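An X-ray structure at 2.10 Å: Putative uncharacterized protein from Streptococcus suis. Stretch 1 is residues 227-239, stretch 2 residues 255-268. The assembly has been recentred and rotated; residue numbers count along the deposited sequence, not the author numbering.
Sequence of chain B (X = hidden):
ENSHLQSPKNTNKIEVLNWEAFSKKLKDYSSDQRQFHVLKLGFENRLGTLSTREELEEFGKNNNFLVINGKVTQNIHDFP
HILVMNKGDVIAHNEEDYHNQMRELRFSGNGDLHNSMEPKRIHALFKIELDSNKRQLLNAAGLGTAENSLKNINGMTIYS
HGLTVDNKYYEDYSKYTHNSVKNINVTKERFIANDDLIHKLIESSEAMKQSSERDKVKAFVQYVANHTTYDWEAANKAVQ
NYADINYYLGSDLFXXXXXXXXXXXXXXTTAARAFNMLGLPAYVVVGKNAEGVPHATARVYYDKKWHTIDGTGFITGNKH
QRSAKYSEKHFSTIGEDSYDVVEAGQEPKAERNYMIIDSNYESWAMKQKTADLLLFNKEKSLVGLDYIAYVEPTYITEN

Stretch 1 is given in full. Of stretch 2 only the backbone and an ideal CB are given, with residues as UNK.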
ATOM      1  N   HIS B 227     -23.129 -13.800  12.885  1.00 31.43           N
ATOM      2  CA  HIS B 227     -22.347 -12.814  13.640  1.00 32.95           C
ATOM      3  C   HIS B 227     -21.198 -12.172  12.863  1.00 40.62           C
ATOM      4  O   HIS B 227     -20.336 -11.499  13.438  1.00 40.18           O
ATOM      5  CB  HIS B 227     -21.813 -13.459  14.922  1.00 32.37           C
ATOM      6  CG  HIS B 227     -22.887 -13.731  15.924  1.00 35.40           C
ATOM      7  ND1 HIS B 227     -23.466 -14.975  16.075  1.00 35.16           N
ATOM      8  CD2 HIS B 227     -23.545 -12.901  16.768  1.00 35.22           C
ATOM      9  CE1 HIS B 227     -24.410 -14.905  16.995  1.00 38.01           C
ATOM     10  NE2 HIS B 227     -24.482 -13.656  17.426  1.00 48.65           N
ATOM     11  N   THR B 228     -21.209 -12.370  11.553  1.00 36.45           N
ATOM     12  CA  THR B 228     -20.223 -11.776  10.676  1.00 26.94           C
ATOM     13  C   THR B 228     -20.917 -11.011   9.563  1.00 21.46           C
ATOM     14  O   THR B 228     -21.799 -11.541   8.923  1.00 21.80           O
ATOM     15  CB  THR B 228     -19.337 -12.843  10.078  1.00 26.16           C
ATOM     16  OG1 THR B 228     -18.893 -13.713  11.126  1.00 27.47           O
ATOM     17  CG2 THR B 228     -18.152 -12.211   9.364  1.00 21.10           C
ATOM     18  N   THR B 229     -20.519  -9.767   9.329  1.00 20.67           N
ATOM     19  CA  THR B 229     -21.091  -8.997   8.226  1.00 24.58           C
ATOM     20  C   THR B 229     -20.554  -9.487   6.875  1.00 23.98           C
ATOM     21  O   THR B 229     -19.347  -9.649   6.711  1.00 19.70           O
ATOM     22  CB  THR B 229     -20.783  -7.495   8.392  1.00 19.52           C
ATOM     23  OG1 THR B 229     -21.498  -6.997   9.530  1.00 27.29           O
ATOM     24  CG2 THR B 229     -21.180  -6.717   7.163  1.00 19.01           C
ATOM     25  N   TYR B 230     -21.442  -9.758   5.923  1.00 23.97           N
ATOM     26  CA  TYR B 230     -21.006  -9.963   4.543  1.00 19.62           C
ATOM     27  C   TYR B 230     -20.681  -8.611   3.880  1.00 18.83           C
ATOM     28  O   TYR B 230     -21.489  -7.679   3.905  1.00 19.80           O
ATOM     29  CB  TYR B 230     -22.063 -10.710   3.708  1.00 20.13           C
ATOM     30  CG  TYR B 230     -21.425 -11.319   2.470  1.00 19.97           C
ATOM     31  CD1 TYR B 230     -20.672 -12.479   2.573  1.00 21.66           C
ATOM     32  CD2 TYR B 230     -21.516 -10.701   1.224  1.00 19.56           C
ATOM     33  CE1 TYR B 230     -20.044 -13.034   1.481  1.00 29.69           C
ATOM     34  CE2 TYR B 230     -20.879 -11.252   0.102  1.00 30.23           C
ATOM     35  CZ  TYR B 230     -20.146 -12.426   0.249  1.00 37.50           C
ATOM     36  OH  TYR B 230     -19.504 -13.018  -0.817  1.00 43.86           O
ATOM     37  N   ASP B 231     -19.515  -8.506   3.267  1.00 18.33           N
ATOM     38  CA  ASP B 231     -19.087  -7.218   2.739  1.00 17.63           C
ATOM     39  C   ASP B 231     -19.683  -6.983   1.365  1.00 24.49           C
ATOM     40  O   ASP B 231     -19.017  -7.199   0.350  1.00 17.37           O
ATOM     41  CB  ASP B 231     -17.560  -7.127   2.674  1.00 17.19           C
ATOM     42  CG  ASP B 231     -17.074  -5.700   2.420  1.00 22.94           C
ATOM     43  OD1 ASP B 231     -17.888  -4.859   2.001  1.00 20.51           O
ATOM     44  OD2 ASP B 231     -15.880  -5.416   2.635  1.00 25.29           O
ATOM     45  N   TRP B 232     -20.938  -6.533   1.337  1.00 18.72           N
ATOM     46  CA  TRP B 232     -21.642  -6.292   0.088  1.00 19.75           C
ATOM     47  C   TRP B 232     -20.871  -5.379  -0.902  1.00 24.39           C
ATOM     48  O   TRP B 232     -20.793  -5.683  -2.099  1.00 22.21           O
ATOM     49  CB  TRP B 232     -23.042  -5.718   0.397  1.00 18.18           C
ATOM     50  CG  TRP B 232     -23.822  -6.667   1.250  1.00 18.87           C
ATOM     51  CD1 TRP B 232     -24.177  -6.502   2.564  1.00 19.14           C
ATOM     52  CD2 TRP B 232     -24.286  -7.961   0.871  1.00 19.47           C
ATOM     53  NE1 TRP B 232     -24.868  -7.604   3.015  1.00 19.88           N
ATOM     54  CE2 TRP B 232     -24.947  -8.517   1.991  1.00 20.13           C
ATOM     55  CE3 TRP B 232     -24.235  -8.701  -0.319  1.00 22.66           C
ATOM     56  CZ2 TRP B 232     -25.527  -9.775   1.961  1.00 20.82           C
ATOM     57  CZ3 TRP B 232     -24.823  -9.954  -0.351  1.00 20.32           C
ATOM     58  CH2 TRP B 232     -25.457 -10.479   0.777  1.00 26.19           C
ATOM     59  N   GLU B 233     -20.292  -4.288  -0.406  1.00 27.99           N
ATOM     60  CA  GLU B 233     -19.546  -3.340  -1.251  1.00 31.79           C
ATOM     61  C   GLU B 233     -18.344  -3.973  -1.949  1.00 28.69           C
ATOM     62  O   GLU B 233     -18.146  -3.829  -3.163  1.00 34.10           O
ATOM     63  CB  GLU B 233     -19.058  -2.167  -0.410  1.00 39.63           C
ATOM     64  CG  GLU B 233     -20.150  -1.286   0.123  1.00 52.15           C
ATOM     65  CD  GLU B 233     -20.290  -0.023  -0.689  1.00 71.24           C
ATOM     66  OE1 GLU B 233     -21.317   0.120  -1.391  1.00 76.98           O
ATOM     67  OE2 GLU B 233     -19.365   0.818  -0.632  1.00 76.32           O
ATOM     68  N   ALA B 234     -17.532  -4.675  -1.175  1.00 24.57           N
ATOM     69  CA  ALA B 234     -16.353  -5.316  -1.739  1.00 22.00           C
ATOM     70  C   ALA B 234     -16.745  -6.414  -2.725  1.00 25.20           C
ATOM     71  O   ALA B 234     -16.082  -6.587  -3.739  1.00 29.71           O
ATOM     72  CB  ALA B 234     -15.477  -5.870  -0.640  1.00 16.05           C
ATOM     73  N   ALA B 235     -17.818  -7.156  -2.437  1.00 24.00           N
ATOM     74  CA  ALA B 235     -18.237  -8.228  -3.343  1.00 17.48           C
ATOM     75  C   ALA B 235     -18.703  -7.613  -4.670  1.00 24.36           C
ATOM     76  O   ALA B 235     -18.413  -8.120  -5.761  1.00 27.53           O
ATOM     77  CB  ALA B 235     -19.348  -9.069  -2.723  1.00 18.05           C
ATOM     78  N   ASN B 236     -19.429  -6.511  -4.539  1.00 20.25           N
ATOM     79  CA  ASN B 236     -19.882  -5.715  -5.664  1.00 24.96           C
ATOM     80  C   ASN B 236     -18.712  -5.310  -6.564  1.00 34.91           C
ATOM     81  O   ASN B 236     -18.711  -5.581  -7.766  1.00 38.69           O
ATOM     82  CB  ASN B 236     -20.618  -4.481  -5.147  1.00 35.21           C
ATOM     83  CG  ASN B 236     -21.879  -4.194  -5.918  1.00 56.13           C
ATOM     84  OD1 ASN B 236     -22.986  -4.498  -5.458  1.00 65.81           O
ATOM     85  ND2 ASN B 236     -21.726  -3.606  -7.105  1.00 54.13           N
ATOM     86  N   LYS B 237     -17.702  -4.679  -5.978  1.00 31.29           N
ATOM     87  CA  LYS B 237     -16.540  -4.271  -6.766  1.00 33.36           C
ATOM     88  C   LYS B 237     -15.762  -5.465  -7.321  1.00 30.91           C
ATOM     89  O   LYS B 237     -15.148  -5.380  -8.383  1.00 34.24           O
ATOM     90  CB  LYS B 237     -15.612  -3.381  -5.934  1.00 37.53           C
ATOM     91  CG  LYS B 237     -16.317  -2.194  -5.274  1.00 42.55           C
ATOM     92  CD  LYS B 237     -17.347  -1.498  -6.174  1.00 49.66           C
ATOM     93  CE  LYS B 237     -18.282  -0.570  -5.360  1.00 50.55           C
ATOM     94  NZ  LYS B 237     -19.016  -1.297  -4.265  1.00 38.50           N
ATOM     95  N   ALA B 238     -15.786  -6.591  -6.625  1.00 26.62           N
ATOM     96  CA  ALA B 238     -15.040  -7.745  -7.120  1.00 34.03           C
ATOM     97  C   ALA B 238     -15.720  -8.391  -8.332  1.00 36.33           C
ATOM     98  O   ALA B 238     -15.029  -8.914  -9.204  1.00 28.91           O
ATOM     99  CB  ALA B 238     -14.836  -8.780  -6.015  1.00 29.13           C
ATOM    100  N   VAL B 239     -17.055  -8.371  -8.403  1.00 39.82           N
ATOM    101  CA  VAL B 239     -17.711  -8.979  -9.573  1.00 48.63           C
ATOM    102  C   VAL B 239     -17.449  -8.167 -10.836  1.00 57.01           C
ATOM    103  O   VAL B 239     -17.511  -8.696 -11.945  1.00 62.69           O
ATOM    104  CB  VAL B 239     -19.246  -9.143  -9.413  1.00 44.54           C
ATOM    105  CG1 VAL B 239     -19.588  -9.916  -8.138  1.00 48.67           C
ATOM    106  CG2 VAL B 239     -19.966  -7.797  -9.469  1.00 40.51           C
ATOM    107  N   UNK B 255     -10.385 -12.155   8.466  1.00 19.59           N
ATOM    108  CA  UNK B 255     -11.588 -11.451   8.071  1.00 19.07           C
ATOM    109  C   UNK B 255     -12.787 -11.723   9.003  1.00 19.62           C
ATOM    110  O   UNK B 255     -13.421 -10.784   9.480  1.00 19.40           O
ATOM    111  CB  UNK B 255     -11.949 -11.840   6.636  1.00 19.07           C
ATOM    112  N   UNK B 256     -13.139 -12.974   9.258  1.00 20.39           N
ATOM    113  CA  UNK B 256     -14.323 -13.139  10.103  1.00 31.19           C
ATOM    114  C   UNK B 256     -13.946 -13.085  11.581  1.00 31.04           C
ATOM    115  O   UNK B 256     -14.763 -12.712  12.419  1.00 31.69           O
ATOM    116  CB  UNK B 256     -15.027 -14.460   9.787  1.00 31.19           C
ATOM    117  N   UNK B 257     -12.688 -13.376  11.892  1.00 29.06           N
ATOM    118  CA  UNK B 257     -12.265 -13.471  13.282  1.00 28.94           C
ATOM    119  C   UNK B 257     -11.953 -12.111  13.911  1.00 28.18           C
ATOM    120  O   UNK B 257     -12.492 -11.782  14.956  1.00 27.38           O
ATOM    121  CB  UNK B 257     -11.034 -14.375  13.381  1.00 28.94           C
ATOM    122  N   UNK B 258     -11.070 -11.341  13.279  1.00 24.67           N
ATOM    123  CA  UNK B 258     -10.698 -10.009  13.753  1.00 25.31           C
ATOM    124  C   UNK B 258     -11.609  -8.907  13.235  1.00 31.48           C
ATOM    125  O   UNK B 258     -12.087  -8.051  13.985  1.00 30.57           O
ATOM    126  CB  UNK B 258      -9.255  -9.702  13.347  1.00 25.31           C
ATOM    127  N   UNK B 259     -11.828  -8.917  11.930  1.00 32.07           N
ATOM    128  CA  UNK B 259     -12.548  -7.830  11.283  1.00 28.97           C
ATOM    129  C   UNK B 259     -14.061  -7.974  11.446  1.00 26.06           C
ATOM    130  O   UNK B 259     -14.788  -6.980  11.431  1.00 21.72           O
ATOM    131  CB  UNK B 259     -12.185  -7.773   9.798  1.00 28.97           C
ATOM    132  N   UNK B 260     -14.520  -9.217  11.578  1.00 20.89           N
ATOM    133  CA  UNK B 260     -15.941  -9.553  11.685  1.00 26.44           C
ATOM    134  C   UNK B 260     -16.729  -9.116  10.450  1.00 26.07           C
ATOM    135  O   UNK B 260     -17.938  -8.880  10.499  1.00 27.16           O
ATOM    136  CB  UNK B 260     -16.539  -8.905  12.935  1.00 26.44           C
ATOM    137  N   UNK B 261     -16.024  -9.028   9.332  1.00 25.21           N
ATOM    138  CA  UNK B 261     -16.610  -8.597   8.083  1.00 20.29           C
ATOM    139  C   UNK B 261     -15.830  -9.316   7.007  1.00 26.97           C
ATOM    140  O   UNK B 261     -14.594  -9.242   6.967  1.00 18.19           O
ATOM    141  CB  UNK B 261     -16.572  -7.077   7.911  1.00 20.29           C
ATOM    142  N   UNK B 262     -16.538 -10.019   6.135  1.00 18.74           N
ATOM    143  CA  UNK B 262     -15.856 -10.964   5.265  1.00 23.82           C
ATOM    144  C   UNK B 262     -16.646 -11.276   4.003  1.00 18.89           C
ATOM    145  O   UNK B 262     -17.842 -10.964   3.903  1.00 19.01           O
ATOM    146  CB  UNK B 262     -15.573 -12.260   6.027  1.00 23.82           C
ATOM    147  N   UNK B 263     -15.959 -11.844   3.052  1.00 18.87           N
ATOM    148  CA  UNK B 263     -16.533 -12.410   1.878  1.00 19.08           C
ATOM    149  C   UNK B 263     -16.330 -13.900   1.854  1.00 19.76           C
ATOM    150  O   UNK B 263     -15.815 -14.425   2.774  1.00 23.18           O
ATOM    151  CB  UNK B 263     -15.941 -11.761   0.625  1.00 19.08           C
ATOM    152  N   UNK B 264     -16.733 -14.530   0.773  1.00 20.04           N
ATOM    153  CA  UNK B 264     -16.795 -15.975   0.673  1.00 20.82           C
ATOM    154  C   UNK B 264     -15.523 -16.745   1.053  1.00 21.02           C
ATOM    155  O   UNK B 264     -15.601 -17.683   1.773  1.00 21.69           O
ATOM    156  CB  UNK B 264     -17.173 -16.338  -0.764  1.00 20.82           C
ATOM    157  N   UNK B 265     -14.380 -16.317   0.561  1.00 20.53           N
ATOM    158  CA  UNK B 265     -13.150 -16.960   0.885  1.00 20.81           C
ATOM    159  C   UNK B 265     -12.884 -16.834   2.367  1.00 24.81           C
ATOM    160  O   UNK B 265     -12.508 -17.776   2.968  1.00 21.49           O
ATOM    161  CB  UNK B 265     -11.999 -16.373   0.066  1.00 20.81           C
ATOM    162  N   UNK B 266     -13.140 -15.674   2.941  1.00 20.36           N
ATOM    163  CA  UNK B 266     -12.984 -15.532   4.381  1.00 20.50           C
ATOM    164  C   UNK B 266     -13.834 -16.506   5.175  1.00 21.32           C
ATOM    165  O   UNK B 266     -13.320 -17.302   5.965  1.00 21.90           O
ATOM    166  CB  UNK B 266     -13.328 -14.101   4.799  1.00 20.50           C
ATOM    167  N   UNK B 267     -15.148 -16.446   4.965  1.00 21.45           N
ATOM    168  CA  UNK B 267     -16.059 -17.425   5.564  1.00 22.31           C
ATOM    169  C   UNK B 267     -15.578 -18.869   5.410  1.00 23.05           C
ATOM    170  O   UNK B 267     -15.560 -19.621   6.371  1.00 25.48           O
ATOM    171  CB  UNK B 267     -17.448 -17.285   4.938  1.00 22.31           C
ATOM    172  N   UNK B 268     -15.199 -19.252   4.196  1.00 23.72           N
ATOM    173  CA  UNK B 268     -14.821 -20.636   3.903  1.00 24.49           C
ATOM    174  C   UNK B 268     -13.498 -21.029   4.568  1.00 30.06           C
ATOM    175  O   UNK B 268     -13.317 -22.181   4.980  1.00 24.78           O
ATOM    176  CB  UNK B 268     -14.718 -20.838   2.390  1.00 24.49           C
TER

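Position 255 has no atom of stretch 1 within 5.5 Å of its ideal CB, so stretch 1 sets no preference; it is Ala 255. At 256 the ideal CB lies 3.9 Å from Thr 228 CG2, a methyl that favours a small or branched apolar group. The residue is Val 256, whose CB sits 3.8 Å from Thr 228 CG2.

Positions 257 and 258 are unconstrained by stretch 1; they are Thr 257 and Glu 258. At 259 CA-to-CB points sideways and nothing lies near the CB, but the Asp 231 carboxylate is within range of a long cationic side chain, Lys or Arg. Arg 259, extended with chi1 to chi3 all t, reaches it: NH2 to Asp 231 OD2 is 3.5 Å, a salt bridge with a weak hydrogen bond.

Position 260 has phi/psi of 61/26, which Gly, Asn or Asp adopt most readily, and its CB points sideways. Here it is Gln 260, whose backbone does the pairing: Thr 229 N donates to Gln 260 O at 3.0 Å.

At 261 and 262 the backbone pairs in parallel with Thr 229 and Tyr 230. The CB of 261 shares a sheet face with Thr 229 and lies 5.3 Å from Asp 231 CB; a long aliphatic chain, with or without a positive end, would suit. Lys 261, all t, lays its CG 3.9 Å from Thr 229 CG2; its NZ stays 4.2 Å from Asp 231 OD1, beyond a salt bridge.

On the face shared with Tyr 230, the CB of 262 is 4.2 Å from Thr 228 CG2, so a small residue fits comfortably. It is Ala 262, whose N donates to Thr 229 O (2.9 Å) and whose O accepts from Asp 231 N (3.0 Å).

At 263 the CB is 4.0 Å from Tyr 230 OH. The alanines of the stretch 1 helix offer an apolar surface for Leu, Ile or Met. Met 263 places SD 3.5 Å from Ala 234 CB and CE 4.2 Å from Ala 238 CB.

The CB of 264 lies 4.1 Å from Tyr 230 OH, and a small side chain is compatible; it is Cys 264. Positions 265, 266 and 268 are out of reach: Val 265, Gly 266 and Ser 268. At 267 CA-to-CB points toward stretch 1 with no atom within 5.5 Å, leaving room for a large apolar group. Phe 267 fills it, its CE2 3.7 Å from Tyr 230 CD1 and its CZ 3.9 Å from Thr 228 CB.

Stretch 2, residues 255-268: AVTERQKAMCVGFS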
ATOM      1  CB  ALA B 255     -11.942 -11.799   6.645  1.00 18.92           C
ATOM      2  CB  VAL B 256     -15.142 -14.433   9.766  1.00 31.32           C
ATOM      3  CG1 VAL B 256     -14.571 -15.179   8.581  1.00 27.12           C
ATOM      4  CG2 VAL B 256     -15.399 -15.324  10.999  1.00 24.82           C
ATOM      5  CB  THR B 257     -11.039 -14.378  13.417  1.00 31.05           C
ATOM      6  OG1 THR B 257     -10.114 -14.109  12.351  1.00 26.66           O
ATOM      7  CG2 THR B 257     -11.464 -15.838  13.372  1.00 25.85           C
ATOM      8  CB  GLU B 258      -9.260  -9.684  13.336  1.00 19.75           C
ATOM      9  CG  GLU B 258      -8.247 -10.663  13.911  1.00 24.29           C
ATOM     10  CD  GLU B 258      -6.812 -10.252  13.638  1.00 24.53           C
ATOM     11  OE1 GLU B 258      -6.571  -9.251  12.922  1.00 21.62           O
ATOM     12  OE2 GLU B 258      -5.918 -10.946  14.145  1.00 22.96           O
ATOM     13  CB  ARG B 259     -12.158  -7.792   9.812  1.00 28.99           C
ATOM     14  CG  ARG B 259     -12.680  -6.636   9.003  1.00 29.41           C
ATOM     15  CD  ARG B 259     -12.074  -6.767   7.635  1.00 25.64           C
ATOM     16  NE  ARG B 259     -12.380  -5.650   6.753  1.00 27.35           N
ATOM     17  CZ  ARG B 259     -13.130  -5.751   5.663  1.00 26.91           C
ATOM     18  NH1 ARG B 259     -13.656  -6.927   5.336  1.00 25.58           N
ATOM     19  NH2 ARG B 259     -13.341  -4.688   4.892  1.00 26.69           N
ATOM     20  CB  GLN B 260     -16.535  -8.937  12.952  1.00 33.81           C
ATOM     21  CG  GLN B 260     -15.751  -9.273  14.219  1.00 36.37           C
ATOM     22  CD  GLN B 260     -16.509  -8.914  15.477  1.00 37.17           C
ATOM     23  OE1 GLN B 260     -16.693  -7.744  15.787  1.00 33.01           O
ATOM     24  NE2 GLN B 260     -16.975  -9.929  16.197  1.00 40.69           N
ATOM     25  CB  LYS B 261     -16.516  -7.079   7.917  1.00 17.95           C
ATOM     26  CG  LYS B 261     -17.304  -6.493   6.756  1.00 24.24           C
ATOM     27  CD  LYS B 261     -17.108  -4.970   6.749  1.00 30.63           C
ATOM     28  CE  LYS B 261     -17.995  -4.270   5.750  1.00 32.14           C
ATOM     29  NZ  LYS B 261     -17.558  -2.859   5.640  1.00 35.88           N
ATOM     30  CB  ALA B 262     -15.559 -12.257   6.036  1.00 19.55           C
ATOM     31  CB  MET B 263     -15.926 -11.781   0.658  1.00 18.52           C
ATOM     32  CG  MET B 263     -16.510 -10.453   0.404  1.00 23.60           C
ATOM     33  SD  MET B 263     -15.637  -9.411  -0.701  1.00 37.87           S
ATOM     34  CE  MET B 263     -15.404 -10.376  -2.135  1.00 68.40           C
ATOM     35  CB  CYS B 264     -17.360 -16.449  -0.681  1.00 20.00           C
ATOM     36  SG  CYS B 264     -16.371 -16.115  -2.134  1.00 20.00           S
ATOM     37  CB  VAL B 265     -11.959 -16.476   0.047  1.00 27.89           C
ATOM     38  CG1 VAL B 265     -10.674 -17.091   0.549  1.00 20.61           C
ATOM     39  CG2 VAL B 265     -12.161 -16.836  -1.405  1.00 24.28           C
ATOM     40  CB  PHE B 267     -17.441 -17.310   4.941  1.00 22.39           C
ATOM     41  CG  PHE B 267     -18.290 -16.213   5.512  1.00 26.52           C
ATOM     42  CD1 PHE B 267     -19.245 -16.498   6.479  1.00 22.77           C
ATOM     43  CD2 PHE B 267     -18.173 -14.910   5.043  1.00 21.26           C
ATOM     44  CE1 PHE B 267     -20.057 -15.497   6.984  1.00 22.60           C
ATOM     45  CE2 PHE B 267     -18.982 -13.896   5.542  1.00 23.82           C
ATOM     46  CZ  PHE B 267     -19.930 -14.187   6.510  1.00 21.73           C
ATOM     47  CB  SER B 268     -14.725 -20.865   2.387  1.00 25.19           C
ATOM     48  OG  SER B 268     -15.955 -20.557   1.729  1.00 25.78           O
TER
HETATM   49  O   HOH W   1     -17.242 -12.553  12.865  1.00 32.39           O
HETATM   50  O   HOH W   2     -20.037  -7.257  11.975  1.00 26.77           O
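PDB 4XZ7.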